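Local coordinates for protein possible prolidase (Bifidobacterium longum NCC2705, PDB 2P9B) that probably hydrolyses carbon-nitrogen bonds as a member of the amidohydrolase family, and may be a prolidase, at residues Y140-R146 / N194-N200; V253-L258 / E273-F278; H266-L270 / M326-Q332. All coordinates share one frame. Residue numbers count along the deposited sequence, not the author numbering.

All three contacts lie in the amidohydrolase part of the chain, whose alternating strands and helices belong to the TIM-barrel clan. Interaction 1 comes first in sequence and closes before the others begin, joining the start of helix 141-150 to the turn after helix 184-196. Its centre is about 29 Å from that of interaction 2 and about 31 Å from that of interaction 3, and it touches neither. Those two alternate along the chain and touch, their centres about 12 Å apart. Interaction 2 pairs helices 250-259 and 272-279; interaction 3 sets the loop between strand 263-264 and helix 272-279 against helix 313-335. V253 CG2 meets S268 OG at 3.6 Å, so interactions 2 and 3 adjoin on one side of the barrel.

Interaction 1: Y140-R146 / N194-N200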
ATOM      1  N   TYR A 140       2.302 -16.174 -11.137  1.00 14.42           N
ATOM      2  CA  TYR A 140       1.330 -16.372 -10.073  1.00 14.48           C
ATOM      3  C   TYR A 140       1.969 -16.833  -8.766  1.00 14.19           C
ATOM      4  O   TYR A 140       1.318 -17.449  -7.914  1.00 14.02           O
ATOM      5  CB  TYR A 140       0.247 -17.337 -10.560  1.00 14.94           C
ATOM      6  CG  TYR A 140      -0.509 -16.745 -11.726  1.00 15.45           C
ATOM      7  CD1 TYR A 140      -1.243 -15.569 -11.571  1.00 15.10           C
ATOM      8  CD2 TYR A 140      -0.419 -17.301 -13.004  1.00 18.45           C
ATOM      9  CE1 TYR A 140      -1.865 -14.950 -12.657  1.00 16.03           C
ATOM     10  CE2 TYR A 140      -1.041 -16.687 -14.102  1.00 17.35           C
ATOM     11  CZ  TYR A 140      -1.760 -15.513 -13.918  1.00 16.75           C
ATOM     12  OH  TYR A 140      -2.362 -14.891 -14.991  1.00 16.48           O
ATOM     13  N   GLU A 141       3.245 -16.481  -8.599  1.00 14.14           N
ATOM     14  CA  GLU A 141       4.004 -16.836  -7.405  1.00 14.51           C
ATOM     15  C   GLU A 141       3.505 -16.126  -6.148  1.00 12.82           C
ATOM     16  O   GLU A 141       3.662 -16.642  -5.038  1.00 13.32           O
ATOM     17  CB  GLU A 141       5.499 -16.534  -7.608  1.00 15.53           C
ATOM     18  CG  GLU A 141       5.886 -15.053  -7.724  1.00 16.12           C
ATOM     19  CD  GLU A 141       5.479 -14.411  -9.044  1.00 18.40           C
ATOM     20  OE1 GLU A 141       5.166 -15.145 -10.004  1.00 19.74           O
ATOM     21  OE2 GLU A 141       5.490 -13.166  -9.128  1.00 19.37           O
ATOM     22  N   VAL A 142       2.925 -14.939  -6.307  1.00 12.53           N
ATOM     23  CA  VAL A 142       2.414 -14.222  -5.141  1.00 11.58           C
ATOM     24  C   VAL A 142       1.077 -14.836  -4.739  1.00 11.97           C
ATOM     25  O   VAL A 142       0.743 -14.894  -3.558  1.00 12.77           O
ATOM     26  CB  VAL A 142       2.246 -12.709  -5.415  1.00 12.23           C
ATOM     27  CG1 VAL A 142       1.831 -11.988  -4.133  1.00 11.78           C
ATOM     28  CG2 VAL A 142       3.565 -12.131  -5.911  1.00 12.46           C
ATOM     29  N   VAL A 143       0.313 -15.306  -5.719  1.00 12.94           N
ATOM     30  CA  VAL A 143      -0.956 -15.948  -5.407  1.00 12.35           C
ATOM     31  C   VAL A 143      -0.627 -17.161  -4.539  1.00 12.68           C
ATOM     32  O   VAL A 143      -1.270 -17.417  -3.528  1.00 13.08           O
ATOM     33  CB  VAL A 143      -1.683 -16.421  -6.685  1.00 12.56           C
ATOM     34  CG1 VAL A 143      -2.862 -17.319  -6.318  1.00 13.24           C
ATOM     35  CG2 VAL A 143      -2.182 -15.216  -7.468  1.00 12.13           C
ATOM     36  N   THR A 144       0.398 -17.898  -4.943  1.00 13.82           N
ATOM     37  CA  THR A 144       0.821 -19.073  -4.204  1.00 13.67           C
ATOM     38  C   THR A 144       1.208 -18.714  -2.774  1.00 13.91           C
ATOM     39  O   THR A 144       0.762 -19.363  -1.826  1.00 14.86           O
ATOM     40  CB  THR A 144       2.005 -19.744  -4.910  1.00 15.33           C
ATOM     41  OG1 THR A 144       1.583 -20.174  -6.208  1.00 17.12           O
ATOM     42  CG2 THR A 144       2.502 -20.938  -4.116  1.00 17.37           C
ATOM     43  N   LEU A 145       2.031 -17.681  -2.627  1.00 13.31           N
ATOM     44  CA  LEU A 145       2.482 -17.227  -1.312  1.00 12.01           C
ATOM     45  C   LEU A 145       1.299 -16.783  -0.452  1.00 12.02           C
ATOM     46  O   LEU A 145       1.193 -17.145   0.720  1.00 12.91           O
ATOM     47  CB  LEU A 145       3.477 -16.070  -1.467  1.00 12.32           C
ATOM     48  CG  LEU A 145       3.988 -15.429  -0.171  1.00 12.12           C
ATOM     49  CD1 LEU A 145       4.743 -16.459   0.648  1.00 13.92           C
ATOM     50  CD2 LEU A 145       4.892 -14.243  -0.507  1.00 12.70           C
ATOM     51  N   ARG A 146       0.406 -15.995  -1.042  1.00 11.41           N
ATOM     52  CA  ARG A 146      -0.775 -15.524  -0.334  1.00 11.57           C
ATOM     53  C   ARG A 146      -1.583 -16.703   0.205  1.00 12.05           C
ATOM     54  O   ARG A 146      -2.033 -16.689   1.351  1.00 13.66           O
ATOM     55  CB  ARG A 146      -1.662 -14.704  -1.274  1.00 11.72           C
ATOM     56  CG  ARG A 146      -2.984 -14.261  -0.661  1.00 11.47           C
ATOM     57  CD  ARG A 146      -3.989 -13.940  -1.756  1.00 13.46           C
ATOM     58  NE  ARG A 146      -4.459 -15.165  -2.410  1.00 12.12           N
ATOM     59  CZ  ARG A 146      -4.995 -15.215  -3.625  1.00 12.32           C
ATOM     60  NH1 ARG A 146      -5.131 -14.107  -4.348  1.00 12.21           N
ATOM     61  NH2 ARG A 146      -5.413 -16.375  -4.113  1.00 12.86           N
ATOM     62  N   ASN A 194      -6.235 -13.913 -15.408  1.00 15.09           N
ATOM     63  CA  ASN A 194      -5.730 -13.581 -14.086  1.00 14.48           C
ATOM     64  C   ASN A 194      -6.696 -14.035 -13.005  1.00 12.82           C
ATOM     65  O   ASN A 194      -6.284 -14.615 -12.008  1.00 13.27           O
ATOM     66  CB  ASN A 194      -5.491 -12.076 -13.957  1.00 15.32           C
ATOM     67  CG  ASN A 194      -4.050 -11.692 -14.223  1.00 17.72           C
ATOM     68  OD1 ASN A 194      -3.217 -12.544 -14.523  1.00 20.33           O
ATOM     69  ND2 ASN A 194      -3.750 -10.403 -14.108  1.00 16.50           N
ATOM     70  N   LEU A 195      -7.981 -13.773 -13.208  1.00 12.52           N
ATOM     71  CA  LEU A 195      -8.994 -14.168 -12.237  1.00 11.61           C
ATOM     72  C   LEU A 195      -9.010 -15.688 -12.069  1.00 12.01           C
ATOM     73  O   LEU A 195      -9.052 -16.199 -10.946  1.00 13.22           O
ATOM     74  CB  LEU A 195     -10.371 -13.665 -12.686  1.00 12.59           C
ATOM     75  CG  LEU A 195     -10.534 -12.141 -12.712  1.00 13.17           C
ATOM     76  CD1 LEU A 195     -11.837 -11.763 -13.401  1.00 14.09           C
ATOM     77  CD2 LEU A 195     -10.506 -11.606 -11.286  1.00 15.13           C
ATOM     78  N   LYS A 196      -8.975 -16.408 -13.186  1.00 12.20           N
ATOM     79  CA  LYS A 196      -8.975 -17.865 -13.149  1.00 13.69           C
ATOM     80  C   LYS A 196      -7.763 -18.372 -12.365  1.00 13.37           C
ATOM     81  O   LYS A 196      -7.837 -19.391 -11.675  1.00 13.42           O
ATOM     82  CB  LYS A 196      -8.962 -18.425 -14.580  1.00 13.84           C
ATOM     83  CG  LYS A 196      -8.899 -19.954 -14.670  1.00 15.02           C
ATOM     84  CD  LYS A 196     -10.052 -20.623 -13.922  1.00 17.95           C
ATOM     85  CE  LYS A 196      -9.883 -22.141 -13.911  1.00 19.55           C
ATOM     86  NZ  LYS A 196     -10.738 -22.805 -12.893  1.00 18.32           N
ATOM     87  N   ALA A 197      -6.654 -17.642 -12.465  1.00 13.08           N
ATOM     88  CA  ALA A 197      -5.421 -18.006 -11.777  1.00 14.10           C
ATOM     89  C   ALA A 197      -5.466 -17.723 -10.278  1.00 14.59           C
ATOM     90  O   ALA A 197      -4.564 -18.127  -9.540  1.00 17.59           O
ATOM     91  CB  ALA A 197      -4.241 -17.285 -12.405  1.00 14.65           C
ATOM     92  N   GLY A 198      -6.499 -17.009  -9.835  1.00 13.32           N
ATOM     93  CA  GLY A 198      -6.652 -16.731  -8.416  1.00 12.73           C
ATOM     94  C   GLY A 198      -6.264 -15.371  -7.860  1.00 12.33           C
ATOM     95  O   GLY A 198      -6.207 -15.204  -6.641  1.00 14.57           O
ATOM     96  N   VAL A 199      -6.006 -14.389  -8.716  1.00 12.91           N
ATOM     97  CA  VAL A 199      -5.629 -13.078  -8.192  1.00 12.01           C
ATOM     98  C   VAL A 199      -6.784 -12.433  -7.426  1.00 11.82           C
ATOM     99  O   VAL A 199      -7.947 -12.782  -7.636  1.00 13.58           O
ATOM    100  CB  VAL A 199      -5.192 -12.111  -9.322  1.00  9.97           C
ATOM    101  CG1 VAL A 199      -4.125 -12.766 -10.182  1.00 12.38           C
ATOM    102  CG2 VAL A 199      -6.393 -11.696 -10.166  1.00 12.33           C
ATOM    103  N   ASN A 200      -6.459 -11.524  -6.510  1.00 11.44           N
ATOM    104  CA  ASN A 200      -7.497 -10.800  -5.786  1.00 12.34           C
ATOM    105  C   ASN A 200      -7.200  -9.302  -5.847  1.00 11.60           C
ATOM    106  O   ASN A 200      -7.507  -8.539  -4.936  1.00 13.89           O
ATOM    107  CB  ASN A 200      -7.676 -11.320  -4.343  1.00 13.64           C
ATOM    108  CG  ASN A 200      -6.450 -11.158  -3.479  1.00 12.69           C
ATOM    109  OD1 ASN A 200      -5.320 -11.338  -3.928  1.00 13.72           O
ATOM    110  ND2 ASN A 200      -6.672 -10.851  -2.200  1.00 15.47           N
TER
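The guanidinium of R146 reaches from helix 141-150 to the turn that ends helix 184-196, joining two neighbouring units of the TIM-barrel-type fold. R146 NH1 donates to G198 O and to N200 OD1, both at 2.8 Å, and R146 NH2 also reaches G198 O at 2.9 Å; arginine suits this place because its planar, multi-donor end can serve a carbonyl and an amide together. N200 OD1 also accepts from the backbone N of A161, beside strand 158-160. The turn is a Schellman motif: G198 has positive phi (102°), where a CB would be jammed against the preceding carbonyl and sit tightly against V143 CG1. At the other end, Y140, the N-cap residue, donates from OH to N194 OD1 at 2.5 Å, while N194 ND2 bonds P164 O. Between these polar ends V143 CG2 packs on V199 CG1 at 4.1 Å, and V143 CG1 lies 3.7 Å from A197 O. The small methyl of A197 fits over the tyrosine face as a CH-pi contact, CB lying 3.3 Å from the Y140 ring centroid.

Interaction 2: V253-L258 / E273-F278; sequences VRRSLL and ELIGMF
Two successive helices of a TIM-barrel-type βα repeat pack side by side here: segment 253-258 belongs to helix 250-259, which follows strand 243-247, and segment 273-278 belongs to helix 272-279, which follows strand 263-264. Both segments are helical throughout. Their axes run in the same general sense, with a signed crossing angle of 31° and a closest approach of 10.0 Å. The register pairs R254 with L274 (CA-CA 6.5 Å) and L257 with M277 (6.3 Å), one helical turn further on.

The apolar layer centres on L257 (m, t), which points toward the other helix. L257 CD1 lies 3.7 Å from M277 CB and 4.3 Å from L274 CD2, and sits over the face of the F278 ring, 4.0 Å from the centroid in a CH-pi contact; a branched leucine fills this three-sided recess well. V253 CG1 extends the layer, 4.3 Å from L274 CD1 and 4.2 Å from F278 CE2. L274 (m, t) also brings CD2 to 3.7 Å from R254 CB. V253, L257 and F278 all touch I264 of strand 263-264, so the pair closes over the barrel wall. M277, a selenomethionine (m, t, p), points toward the other helix, its SE 4.3 Å from R254 CG.

Polar contact is confined to the more exposed margin, where long charged chains can span the gap. R254, extended (t, t, t) before chi4 turns to -75°, forms a salt bridge with E273 (t, t): R254 NH2 bonds E273 OE2 weakly at 3.3 Å, and R254 NE donates to E273 OE1 at 2.9 Å.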
ATOM      1  N   VAL A 253      -5.467   9.481 -16.339  1.00 14.21           N
ATOM      2  CA  VAL A 253      -6.299   9.437 -15.149  1.00 13.40           C
ATOM      3  C   VAL A 253      -7.765   9.506 -15.555  1.00 14.47           C
ATOM      4  O   VAL A 253      -8.587   8.731 -15.068  1.00 14.20           O
ATOM      5  CB  VAL A 253      -5.952  10.603 -14.203  1.00 12.81           C
ATOM      6  CG1 VAL A 253      -6.946  10.668 -13.053  1.00 13.83           C
ATOM      7  CG2 VAL A 253      -4.534  10.412 -13.670  1.00 13.62           C
ATOM      8  N   ARG A 254      -8.078  10.416 -16.474  1.00 15.26           N
ATOM      9  CA  ARG A 254      -9.450  10.585 -16.942  1.00 16.97           C
ATOM     10  C   ARG A 254     -10.015   9.294 -17.527  1.00 15.04           C
ATOM     11  O   ARG A 254     -11.112   8.873 -17.165  1.00 15.64           O
ATOM     12  CB  ARG A 254      -9.519  11.703 -17.988  1.00 19.46           C
ATOM     13  CG  ARG A 254     -10.932  12.104 -18.382  1.00 25.83           C
ATOM     14  CD  ARG A 254     -10.921  13.419 -19.143  1.00 29.19           C
ATOM     15  NE  ARG A 254     -12.267  13.905 -19.432  1.00 34.69           N
ATOM     16  CZ  ARG A 254     -13.069  13.396 -20.363  1.00 36.89           C
ATOM     17  NH1 ARG A 254     -12.665  12.376 -21.111  1.00 36.62           N
ATOM     18  NH2 ARG A 254     -14.279  13.912 -20.547  1.00 38.36           N
ATOM     19  N   ARG A 255      -9.265   8.669 -18.430  1.00 14.71           N
ATOM     20  CA  ARG A 255      -9.715   7.430 -19.056  1.00 14.35           C
ATOM     21  C   ARG A 255      -9.895   6.317 -18.037  1.00 13.29           C
ATOM     22  O   ARG A 255     -10.854   5.547 -18.114  1.00 14.65           O
ATOM     23  CB  ARG A 255      -8.724   6.971 -20.124  1.00 15.40           C
ATOM     24  CG  ARG A 255      -8.611   7.901 -21.315  1.00 16.60           C
ATOM     25  CD  ARG A 255      -7.727   7.291 -22.386  1.00 17.72           C
ATOM     26  NE  ARG A 255      -7.521   8.205 -23.507  1.00 19.24           N
ATOM     27  CZ  ARG A 255      -6.889   7.875 -24.630  1.00 21.97           C
ATOM     28  NH1 ARG A 255      -6.400   6.649 -24.782  1.00 20.39           N
ATOM     29  NH2 ARG A 255      -6.747   8.768 -25.603  1.00 23.26           N
ATOM     30  N   SER A 256      -8.967   6.230 -17.088  1.00 13.75           N
ATOM     31  CA  SER A 256      -9.035   5.193 -16.061  1.00 13.38           C
ATOM     32  C   SER A 256     -10.292   5.358 -15.216  1.00 14.18           C
ATOM     33  O   SER A 256     -10.999   4.390 -14.948  1.00 14.55           O
ATOM     34  CB  SER A 256      -7.803   5.262 -15.155  1.00 11.72           C
ATOM     35  OG  SER A 256      -6.618   4.976 -15.882  1.00 13.14           O
ATOM     36  N   LEU A 257     -10.558   6.592 -14.796  1.00 14.50           N
ATOM     37  CA  LEU A 257     -11.726   6.882 -13.980  1.00 14.27           C
ATOM     38  C   LEU A 257     -13.013   6.598 -14.746  1.00 14.52           C
ATOM     39  O   LEU A 257     -13.958   6.040 -14.194  1.00 15.63           O
ATOM     40  CB  LEU A 257     -11.691   8.343 -13.512  1.00 14.92           C
ATOM     41  CG  LEU A 257     -10.602   8.672 -12.480  1.00 16.30           C
ATOM     42  CD1 LEU A 257     -10.599  10.161 -12.168  1.00 16.25           C
ATOM     43  CD2 LEU A 257     -10.850   7.863 -11.214  1.00 15.84           C
ATOM     44  N   LEU A 258     -13.044   6.972 -16.023  1.00 16.04           N
ATOM     45  CA  LEU A 258     -14.224   6.736 -16.846  1.00 17.50           C
ATOM     46  C   LEU A 258     -14.495   5.236 -16.958  1.00 17.14           C
ATOM     47  O   LEU A 258     -15.641   4.800 -16.906  1.00 17.87           O
ATOM     48  CB  LEU A 258     -14.033   7.338 -18.247  1.00 19.47           C
ATOM     49  CG  LEU A 258     -14.159   8.859 -18.386  1.00 22.22           C
ATOM     50  CD1 LEU A 258     -13.629   9.306 -19.739  1.00 24.65           C
ATOM     51  CD2 LEU A 258     -15.616   9.266 -18.223  1.00 24.50           C
ATOM     52  N   GLU A 273     -13.448  18.384 -12.902  1.00 19.77           N
ATOM     53  CA  GLU A 273     -14.085  17.247 -13.548  1.00 21.67           C
ATOM     54  C   GLU A 273     -13.525  15.950 -12.978  1.00 19.31           C
ATOM     55  O   GLU A 273     -14.277  15.053 -12.605  1.00 19.08           O
ATOM     56  CB  GLU A 273     -13.849  17.281 -15.060  1.00 25.33           C
ATOM     57  CG  GLU A 273     -14.468  16.103 -15.803  1.00 30.94           C
ATOM     58  CD  GLU A 273     -14.080  16.059 -17.273  1.00 34.65           C
ATOM     59  OE1 GLU A 273     -12.866  16.010 -17.573  1.00 35.23           O
ATOM     60  OE2 GLU A 273     -14.991  16.065 -18.128  1.00 36.14           O
ATOM     61  N   LEU A 274     -12.202  15.860 -12.906  1.00 19.29           N
ATOM     62  CA  LEU A 274     -11.554  14.659 -12.388  1.00 18.27           C
ATOM     63  C   LEU A 274     -11.852  14.433 -10.914  1.00 18.15           C
ATOM     64  O   LEU A 274     -12.073  13.303 -10.487  1.00 18.14           O
ATOM     65  CB  LEU A 274     -10.044  14.734 -12.607  1.00 19.73           C
ATOM     66  CG  LEU A 274      -9.564  14.720 -14.059  1.00 22.05           C
ATOM     67  CD1 LEU A 274      -8.044  14.743 -14.065  1.00 21.61           C
ATOM     68  CD2 LEU A 274     -10.076  13.479 -14.784  1.00 23.65           C
ATOM     69  N   ILE A 275     -11.853  15.504 -10.130  1.00 17.32           N
ATOM     70  CA  ILE A 275     -12.142  15.376  -8.710  1.00 18.10           C
ATOM     71  C   ILE A 275     -13.532  14.764  -8.539  1.00 17.52           C
ATOM     72  O   ILE A 275     -13.739  13.883  -7.705  1.00 17.63           O
ATOM     73  CB  ILE A 275     -12.075  16.747  -8.013  1.00 18.56           C
ATOM     74  CG1 ILE A 275     -10.622  17.232  -7.992  1.00 19.54           C
ATOM     75  CG2 ILE A 275     -12.639  16.650  -6.603  1.00 17.32           C
ATOM     76  CD1 ILE A 275     -10.433  18.614  -7.399  1.00 21.19           C
ATOM     77  N   GLY A 276     -14.478  15.224  -9.349  1.00 17.73           N
ATOM     78  CA  GLY A 276     -15.826  14.700  -9.268  1.00 17.72           C
ATOM     79  C   GLY A 276     -15.880  13.225  -9.628  1.00 18.84           C
ATOM     80  O   GLY A 276     -16.673  12.478  -9.051  1.00 17.58           O
HETATM   81  N   MSE A 277     -15.034  12.812 -10.576  1.00 19.28           N
HETATM   82  CA  MSE A 277     -14.981  11.415 -11.020  1.00 21.50           C
HETATM   83  C   MSE A 277     -14.405  10.497  -9.932  1.00 20.84           C
HETATM   84  O   MSE A 277     -14.736   9.312  -9.877  1.00 21.62           O
HETATM   85  CB  MSE A 277     -14.168  11.300 -12.317  1.00 25.54           C
HETATM   86  CG  MSE A 277     -14.697  12.172 -13.457  1.00 32.90           C
HETATM   87 SE   MSE A 277     -13.817  11.843 -15.174  1.00 42.61          SE
HETATM   88  CE  MSE A 277     -14.548  10.060 -15.428  1.00 35.72           C
ATOM     89  N   PHE A 278     -13.558  11.047  -9.064  1.00 18.95           N
ATOM     90  CA  PHE A 278     -12.989  10.286  -7.948  1.00 17.91           C
ATOM     91  C   PHE A 278     -14.091  10.105  -6.896  1.00 17.91           C
ATOM     92  O   PHE A 278     -14.365   8.995  -6.437  1.00 17.61           O
ATOM     93  CB  PHE A 278     -11.823  11.051  -7.300  1.00 16.48           C
ATOM     94  CG  PHE A 278     -10.472  10.743  -7.891  1.00 14.48           C
ATOM     95  CD1 PHE A 278      -9.817   9.556  -7.578  1.00 13.64           C
ATOM     96  CD2 PHE A 278      -9.844  11.649  -8.739  1.00 15.29           C
ATOM     97  CE1 PHE A 278      -8.550   9.275  -8.098  1.00 13.11           C
ATOM     98  CE2 PHE A 278      -8.578  11.382  -9.267  1.00 14.31           C
ATOM     99  CZ  PHE A 278      -7.930  10.190  -8.943  1.00 13.95           C
TER

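Interaction 3: H266-L270 / M326-Q332; sequences HGSVL and MVSGARQ
M326, a selenomethionine (m, t, p), lies across the backbone of H266 and G267, its CG 3.6 Å from H266 O and 3.7 Å from G267 O. M326 SE stands 4.0 Å from H266 CD2 and 5.0 Å from the H266 ring centroid, in an oblique approach. Segment 326-332 is helical throughout, while 266-270 runs beside it largely irregular; at G267, phi 88° and psi -171° would jam a CB against the preceding carbonyl. The nearest CA pairs are S268 with M326 (4.8 Å) and V269 with G329 (4.2 Å). In this TIM-barrel-type fold H266 sits just after strand 263-264, at the barrel end where amidohydrolase metal centres usually lie; its imidazole touches D345, consistent with a place beside a possible empty metal site. A water donates to H266 O (2.7 Å) and M326 O (3.0 Å), bridging the two carbonyls. G329 allows the close approach: S268 O receives a CA-H...O contact from G329 CA at 3.3 Å, and a CB there would fall 2.0 Å from that oxygen. One turn on, Q332 (m, t) has the length to reach the loop backbone; L270 N donates to Q332 OE1 at 2.7 Å, beside V269 CG2, 3.6 Å from the same oxygen.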
ATOM      1  N   HIS A 266       0.047   6.940  -8.732  1.00 14.31           N
ATOM      2  CA  HIS A 266       0.877   8.064  -9.167  1.00 15.63           C
ATOM      3  C   HIS A 266      -0.037   9.269  -9.372  1.00 15.13           C
ATOM      4  O   HIS A 266      -0.088  10.167  -8.535  1.00 15.77           O
ATOM      5  CB  HIS A 266       1.636   7.731 -10.456  1.00 20.33           C
ATOM      6  CG  HIS A 266       2.683   6.673 -10.285  1.00 25.89           C
ATOM      7  ND1 HIS A 266       2.377   5.365  -9.974  1.00 30.90           N
ATOM      8  CD2 HIS A 266       4.031   6.731 -10.381  1.00 30.92           C
ATOM      9  CE1 HIS A 266       3.494   4.662  -9.887  1.00 31.85           C
ATOM     10  NE2 HIS A 266       4.512   5.468 -10.130  1.00 33.65           N
ATOM     11  N   GLY A 267      -0.764   9.282 -10.481  1.00 15.28           N
ATOM     12  CA  GLY A 267      -1.681  10.381 -10.724  1.00 14.36           C
ATOM     13  C   GLY A 267      -1.083  11.573 -11.441  1.00 14.86           C
ATOM     14  O   GLY A 267       0.053  11.532 -11.908  1.00 15.26           O
ATOM     15  N   SER A 268      -1.857  12.648 -11.511  1.00 14.83           N
ATOM     16  CA  SER A 268      -1.428  13.859 -12.196  1.00 15.29           C
ATOM     17  C   SER A 268      -2.142  15.051 -11.592  1.00 15.06           C
ATOM     18  O   SER A 268      -2.902  14.906 -10.639  1.00 14.32           O
ATOM     19  CB  SER A 268      -1.811  13.768 -13.669  1.00 17.74           C
ATOM     20  OG  SER A 268      -3.226  13.747 -13.804  1.00 21.50           O
ATOM     21  N   VAL A 269      -1.904  16.229 -12.157  1.00 14.96           N
ATOM     22  CA  VAL A 269      -2.580  17.419 -11.675  1.00 15.81           C
ATOM     23  C   VAL A 269      -4.062  17.205 -11.996  1.00 16.13           C
ATOM     24  O   VAL A 269      -4.402  16.576 -13.002  1.00 16.98           O
ATOM     25  CB  VAL A 269      -2.041  18.687 -12.376  1.00 17.33           C
ATOM     26  CG1 VAL A 269      -2.230  18.575 -13.876  1.00 19.32           C
ATOM     27  CG2 VAL A 269      -2.747  19.922 -11.825  1.00 19.23           C
ATOM     28  N   LEU A 270      -4.939  17.712 -11.135  1.00 14.99           N
ATOM     29  CA  LEU A 270      -6.369  17.528 -11.321  1.00 16.85           C
ATOM     30  C   LEU A 270      -7.131  18.816 -11.608  1.00 18.74           C
ATOM     31  O   LEU A 270      -6.587  19.913 -11.510  1.00 19.36           O
ATOM     32  CB  LEU A 270      -6.968  16.883 -10.070  1.00 16.64           C
ATOM     33  CG  LEU A 270      -6.331  15.573  -9.596  1.00 16.67           C
ATOM     34  CD1 LEU A 270      -6.864  15.213  -8.217  1.00 19.73           C
ATOM     35  CD2 LEU A 270      -6.619  14.475 -10.604  1.00 18.76           C
HETATM   36  N   MSE A 326       2.223  14.716  -9.805  1.00 14.80           N
HETATM   37  CA  MSE A 326       1.873  13.796  -8.724  1.00 15.16           C
HETATM   38  C   MSE A 326       1.738  14.580  -7.420  1.00 15.18           C
HETATM   39  O   MSE A 326       0.799  14.383  -6.644  1.00 14.74           O
HETATM   40  CB  MSE A 326       2.954  12.711  -8.555  1.00 17.05           C
HETATM   41  CG  MSE A 326       2.993  11.640  -9.664  1.00 18.08           C
HETATM   42 SE   MSE A 326       4.612  10.617  -9.738  1.00 24.97          SE
HETATM   43  CE  MSE A 326       4.742  10.193  -7.907  1.00 20.13           C
ATOM     44  N   VAL A 327       2.687  15.474  -7.177  1.00 14.63           N
ATOM     45  CA  VAL A 327       2.658  16.263  -5.958  1.00 14.63           C
ATOM     46  C   VAL A 327       1.476  17.219  -5.945  1.00 14.39           C
ATOM     47  O   VAL A 327       0.710  17.258  -4.983  1.00 13.44           O
ATOM     48  CB  VAL A 327       3.976  17.050  -5.783  1.00 14.17           C
ATOM     49  CG1 VAL A 327       3.854  18.044  -4.638  1.00 16.22           C
ATOM     50  CG2 VAL A 327       5.110  16.076  -5.510  1.00 15.86           C
ATOM     51  N   SER A 328       1.322  17.987  -7.017  1.00 15.12           N
ATOM     52  CA  SER A 328       0.222  18.932  -7.092  1.00 15.69           C
ATOM     53  C   SER A 328      -1.122  18.209  -6.984  1.00 15.72           C
ATOM     54  O   SER A 328      -2.007  18.645  -6.249  1.00 16.47           O
ATOM     55  CB  SER A 328       0.296  19.719  -8.403  1.00 18.43           C
ATOM     56  OG  SER A 328      -0.684  20.746  -8.424  1.00 19.76           O
ATOM     57  N   GLY A 329      -1.265  17.098  -7.705  1.00 14.50           N
ATOM     58  CA  GLY A 329      -2.505  16.345  -7.663  1.00 14.35           C
ATOM     59  C   GLY A 329      -2.838  15.785  -6.289  1.00 14.27           C
ATOM     60  O   GLY A 329      -4.000  15.730  -5.905  1.00 15.52           O
ATOM     61  N   ALA A 330      -1.820  15.363  -5.544  1.00 13.46           N
ATOM     62  CA  ALA A 330      -2.050  14.818  -4.213  1.00 13.92           C
ATOM     63  C   ALA A 330      -2.536  15.925  -3.286  1.00 13.11           C
ATOM     64  O   ALA A 330      -3.410  15.714  -2.452  1.00 14.02           O
ATOM     65  CB  ALA A 330      -0.761  14.200  -3.665  1.00 13.60           C
ATOM     66  N   ARG A 331      -1.961  17.111  -3.438  1.00 13.96           N
ATOM     67  CA  ARG A 331      -2.349  18.243  -2.609  1.00 14.23           C
ATOM     68  C   ARG A 331      -3.788  18.623  -2.924  1.00 13.96           C
ATOM     69  O   ARG A 331      -4.586  18.885  -2.023  1.00 15.61           O
ATOM     70  CB  ARG A 331      -1.434  19.439  -2.884  1.00 17.15           C
ATOM     71  CG  ARG A 331      -1.641  20.606  -1.936  1.00 23.17           C
ATOM     72  CD  ARG A 331      -1.133  21.900  -2.553  1.00 26.97           C
ATOM     73  NE  ARG A 331      -1.959  22.313  -3.686  1.00 28.60           N
ATOM     74  CZ  ARG A 331      -3.231  22.690  -3.581  1.00 29.09           C
ATOM     75  NH1 ARG A 331      -3.825  22.709  -2.394  1.00 30.14           N
ATOM     76  NH2 ARG A 331      -3.911  23.042  -4.662  1.00 28.84           N
ATOM     77  N   GLN A 332      -4.117  18.652  -4.210  1.00 13.59           N
ATOM     78  CA  GLN A 332      -5.466  19.001  -4.630  1.00 14.44           C
ATOM     79  C   GLN A 332      -6.452  17.976  -4.093  1.00 13.40           C
ATOM     80  O   GLN A 332      -7.487  18.330  -3.536  1.00 14.32           O
ATOM     81  CB  GLN A 332      -5.547  19.043  -6.153  1.00 15.76           C
ATOM     82  CG  GLN A 332      -4.656  20.101  -6.771  1.00 18.55           C
ATOM     83  CD  GLN A 332      -4.624  20.015  -8.273  1.00 19.81           C
ATOM     84  OE1 GLN A 332      -4.454  18.935  -8.834  1.00 18.60           O
ATOM     85  NE2 GLN A 332      -4.771  21.157  -8.940  1.00 20.91           N
TER
HETATM   86  O   HOH W   1      -1.227  12.302  -7.236  1.00 17.19           O